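Local coordinates for chromosome partition protein Smc (Pyrococcus furiosus, PDB 3KTA) that binds and hydrolyses ATP through an ABC-type head and is probably required for chromosome condensation and partitioning, at residues A25-G30 with A74-F79; E69-A74 with A97-A102. All coordinates share one frame; numbering follows the deposited sequence.

How the interactions relate
Both contacts use helix 67-84 of the C-terminal half of the ABC-type ATPase head, and their centres lie about 9 Å apart. Along the chain the segments come in the order 25-30, 69-74, 74-79, 97-102, so the two pairings alternate, and A74 belongs to both. Interaction 1 sets the end of helix 4-27 against the middle of helix 67-84; interaction 2 sets the beginning of helix 67-84 against the loop leading into helix 101-114. They touch directly: S28 OG packs 3.5 Å from L72 CD1. One helix, which starts within the signature motif, is thereby joined both to the end of the long first helix of this piece, 4-27, and to the D-loop that follows Walker B.

Interaction 1: residues A25-G30 with A74-F79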
# COMPACT_ATOMS: atom_id res chain seq x y z
N ALA B 25 20.45 -4.87 5.01
CA ALA B 25 21.59 -5.71 4.61
C ALA B 25 21.15 -6.85 3.70
O ALA B 25 21.88 -7.24 2.79
CB ALA B 25 22.32 -6.24 5.84
N LYS B 26 19.95 -7.38 3.94
CA LYS B 26 19.38 -8.43 3.10
C LYS B 26 19.06 -7.92 1.70
O LYS B 26 19.41 -8.55 0.70
CB LYS B 26 18.11 -8.99 3.75
CG LYS B 26 17.53 -10.23 3.10
CD LYS B 26 16.70 -11.02 4.12
CE LYS B 26 15.60 -10.15 4.74
NZ LYS B 26 14.74 -10.91 5.69
N LEU B 27 18.41 -6.76 1.63
CA LEU B 27 18.00 -6.19 0.35
C LEU B 27 19.19 -5.68 -0.46
O LEU B 27 19.16 -5.71 -1.69
CB LEU B 27 16.99 -5.06 0.57
CG LEU B 27 15.63 -5.48 1.14
CD1 LEU B 27 14.74 -4.25 1.33
CD2 LEU B 27 14.96 -6.52 0.24
N SER B 28 20.21 -5.19 0.23
CA SER B 28 21.45 -4.72 -0.42
C SER B 28 22.67 -5.48 0.11
O SER B 28 23.38 -4.98 0.98
CB SER B 28 21.64 -3.22 -0.19
OG SER B 28 20.63 -2.49 -0.85
N PRO B 29 22.91 -6.68 -0.42
CA PRO B 29 24.04 -7.48 0.07
C PRO B 29 25.34 -6.68 0.06
O PRO B 29 25.63 -5.98 -0.92
CB PRO B 29 24.09 -8.65 -0.93
CG PRO B 29 22.67 -8.79 -1.39
CD PRO B 29 22.14 -7.37 -1.46
N GLY B 30 26.10 -6.76 1.15
CA GLY B 30 27.34 -6.01 1.27
C GLY B 30 27.16 -4.60 1.81
O GLY B 30 28.13 -3.91 2.09
N ALA B 74 13.71 3.04 1.78
CA ALA B 74 12.31 3.21 2.18
C ALA B 74 11.65 1.86 2.43
O ALA B 74 10.91 1.69 3.39
CB ALA B 74 11.54 3.97 1.12
N LEU B 75 11.92 0.90 1.55
CA LEU B 75 11.33 -0.43 1.71
C LEU B 75 11.83 -1.13 2.97
O LEU B 75 11.06 -1.78 3.69
CB LEU B 75 11.57 -1.29 0.47
CG LEU B 75 10.67 -0.90 -0.70
CD1 LEU B 75 11.17 -1.49 -2.01
CD2 LEU B 75 9.23 -1.33 -0.43
N ALA B 76 13.12 -0.99 3.25
CA ALA B 76 13.67 -1.59 4.46
C ALA B 76 12.99 -1.01 5.69
O ALA B 76 12.74 -1.71 6.66
CB ALA B 76 15.18 -1.36 4.53
N PHE B 77 12.65 0.28 5.64
CA PHE B 77 11.97 0.91 6.75
C PHE B 77 10.53 0.39 6.93
O PHE B 77 10.11 0.06 8.04
CB PHE B 77 11.98 2.44 6.55
CG PHE B 77 11.41 3.21 7.69
CD1 PHE B 77 12.01 3.20 8.93
CD2 PHE B 77 10.26 3.97 7.50
CE1 PHE B 77 11.48 3.92 9.98
CE2 PHE B 77 9.72 4.69 8.56
CZ PHE B 77 10.34 4.67 9.80
N VAL B 78 9.79 0.32 5.83
CA VAL B 78 8.41 -0.17 5.87
C VAL B 78 8.38 -1.59 6.43
O VAL B 78 7.58 -1.92 7.32
CB VAL B 78 7.79 -0.17 4.47
CG1 VAL B 78 6.43 -0.94 4.47
CG2 VAL B 78 7.60 1.25 3.96
N PHE B 79 9.27 -2.42 5.91
CA PHE B 79 9.33 -3.82 6.35
C PHE B 79 9.85 -4.01 7.77
O PHE B 79 9.49 -4.99 8.43
CB PHE B 79 10.04 -4.68 5.31
CG PHE B 79 9.15 -5.03 4.14
CD1 PHE B 79 8.31 -6.13 4.21
CD2 PHE B 79 9.09 -4.22 3.04
CE1 PHE B 79 7.47 -6.46 3.17
CE2 PHE B 79 8.23 -4.53 1.98
CZ PHE B 79 7.42 -5.66 2.06
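L27, in the last turn of helix 4-27, carries this contact from its side, and A76 and L75 of helix 67-84 receive it. The apolar packing comes down to one methyl. L27 CG stands anti to the carbonyl carbon (chi1 -66°), and an extended second torsion of 179° sends CD1 outward from CA, end-on into the neighbouring helix. There L27 CD1 lies 4.3 Å from A76 CB and 4.4 Å from L75 CB, with A76 N at 4.1 Å, so the methyl also lies close to the backbone at A76 N. A76 has only a CB to interpose, and the closest CA atoms, those of L27 and A76, are 7.5 Å apart.

No hydrogen bond crosses between the segments. Within helix 67-84 the backbone is held by V78 N to A74 O at 3.0 Å and F79 N to L75 O at 2.9 Å; L75 O also lies at the edge of the F79 ring, in its plane. S28 is the first residue to leave helical geometry, and L27 O, at this helix end, accepts a hydrogen bond from R106 NE of helix 101-114.

The surroundings are largely apolar too. A76 packs on F20, I23 and F24 of helix 4-27, F79 reaches L110 and I111, and I148 of the other chain packs on L75. With just 79 Å² buried and no directional bond, the contact between 25-30 and 74-79 rests on apolar packing: a leucine methyl fitted against an alanine and the backbone beside it.

Interaction 2: residues E69-A74 with A97-A102; sequences EKALTA and AHLDDA
E69 O is gripped twice by T73: its backbone N bonds at 3.0 Å in the regular helical pattern, and its hydroxyl OG1 donates at 2.8 Å from the opposite face of the carbonyl plane, tilted 34° from it. Across the contact only apolar groups meet. L99 CD2 rests against the methine side of L72 CG at 3.7 Å, with both L72 methyls about equally near (CD2 4.0 Å, CD1 4.1 Å), while L99 CD1 lies 4.1 Å from L72 CD2; the two side chains cross obliquely. The methyl of A71 flanks the same CD2 of L99 at 4.5 Å. In L99, CG lies anti to the carbonyl carbon (chi1 -66°), which places the branch where CD2 meets L72. With an alanine in place of L72, L99 CD2 would probably lose its closest neighbour in 69-74 and a gap would open beside it.

Polar bonds hold the loop around L99: R126 binds L99 O and forms a salt bridge with D101, and D100 OD1 N-caps helix 101-114 at N103 N. The signature motif ends at E69 and L99 lies in the D-loop, so the turn of helix 67-84 that follows the motif packs against the D-loop through buried apolar side chains, while several neighbouring polar groups bond elsewhere.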
# COMPACT_ATOMS: atom_id res chain seq x y z
N GLU B 69 18.35 3.31 -4.80
CA GLU B 69 18.84 3.35 -3.43
C GLU B 69 17.79 3.92 -2.48
O GLU B 69 17.57 3.39 -1.38
CB GLU B 69 20.15 4.15 -3.36
CG GLU B 69 21.31 3.39 -3.97
CD GLU B 69 22.57 4.21 -4.11
OE1 GLU B 69 22.47 5.46 -4.16
OE2 GLU B 69 23.66 3.61 -4.18
N LYS B 70 17.12 5.00 -2.89
CA LYS B 70 16.05 5.58 -2.08
C LYS B 70 14.91 4.59 -1.83
O LYS B 70 14.40 4.48 -0.69
CB LYS B 70 15.50 6.85 -2.73
CG LYS B 70 16.46 8.02 -2.72
CD LYS B 70 15.91 9.14 -3.59
CE LYS B 70 16.90 10.29 -3.75
NZ LYS B 70 17.04 10.98 -2.45
N ALA B 71 14.53 3.86 -2.88
CA ALA B 71 13.42 2.90 -2.80
C ALA B 71 13.78 1.78 -1.84
O ALA B 71 12.98 1.41 -1.00
CB ALA B 71 13.08 2.33 -4.17
N LEU B 72 14.99 1.26 -1.97
CA LEU B 72 15.41 0.17 -1.09
C LEU B 72 15.48 0.59 0.36
O LEU B 72 15.12 -0.16 1.26
CB LEU B 72 16.75 -0.40 -1.53
CG LEU B 72 16.68 -1.24 -2.79
CD1 LEU B 72 18.06 -1.76 -3.17
CD2 LEU B 72 15.69 -2.40 -2.64
N THR B 73 15.94 1.82 0.59
CA THR B 73 16.03 2.34 1.94
C THR B 73 14.63 2.47 2.56
O THR B 73 14.40 2.08 3.70
CB THR B 73 16.77 3.70 1.95
OG1 THR B 73 18.09 3.50 1.41
CG2 THR B 73 16.89 4.23 3.35
N ALA B 74 13.71 3.04 1.78
CA ALA B 74 12.31 3.21 2.18
C ALA B 74 11.65 1.86 2.43
O ALA B 74 10.91 1.69 3.39
CB ALA B 74 11.54 3.97 1.12
N ALA B 97 9.72 0.33 -9.41
CA ALA B 97 10.31 1.23 -10.40
C ALA B 97 11.76 1.58 -10.02
O ALA B 97 12.09 1.77 -8.84
CB ALA B 97 9.48 2.50 -10.53
N HIS B 98 12.63 1.65 -11.02
CA HIS B 98 14.01 2.08 -10.80
C HIS B 98 14.89 1.03 -10.12
O HIS B 98 16.04 1.31 -9.78
CB HIS B 98 14.05 3.40 -10.03
CG HIS B 98 13.04 4.40 -10.50
ND1 HIS B 98 12.27 5.15 -9.64
CD2 HIS B 98 12.65 4.75 -11.76
CE1 HIS B 98 11.46 5.92 -10.34
NE2 HIS B 98 11.67 5.70 -11.63
N LEU B 99 14.36 -0.18 -9.92
CA LEU B 99 15.16 -1.25 -9.35
C LEU B 99 15.43 -2.32 -10.39
O LEU B 99 14.56 -2.65 -11.19
CB LEU B 99 14.44 -1.90 -8.16
CG LEU B 99 14.22 -1.06 -6.91
CD1 LEU B 99 13.29 -1.78 -5.95
CD2 LEU B 99 15.54 -0.76 -6.25
N ASP B 100 16.65 -2.86 -10.38
CA ASP B 100 16.96 -3.92 -11.33
C ASP B 100 16.36 -5.25 -10.88
O ASP B 100 15.81 -5.35 -9.78
CB ASP B 100 18.48 -3.99 -11.61
CG ASP B 100 19.30 -4.49 -10.43
OD1 ASP B 100 18.75 -4.89 -9.38
OD2 ASP B 100 20.55 -4.51 -10.56
N ASP B 101 16.42 -6.27 -11.72
CA ASP B 101 15.80 -7.55 -11.37
C ASP B 101 16.34 -8.15 -10.07
O ASP B 101 15.59 -8.75 -9.31
CB ASP B 101 15.96 -8.57 -12.50
CG ASP B 101 14.95 -8.36 -13.63
OD1 ASP B 101 14.16 -7.40 -13.60
OD2 ASP B 101 14.97 -9.19 -14.56
N ALA B 102 17.64 -8.03 -9.83
CA ALA B 102 18.24 -8.62 -8.65
C ALA B 102 17.60 -8.06 -7.39
O ALA B 102 17.27 -8.78 -6.47
CB ALA B 102 19.74 -8.37 -8.62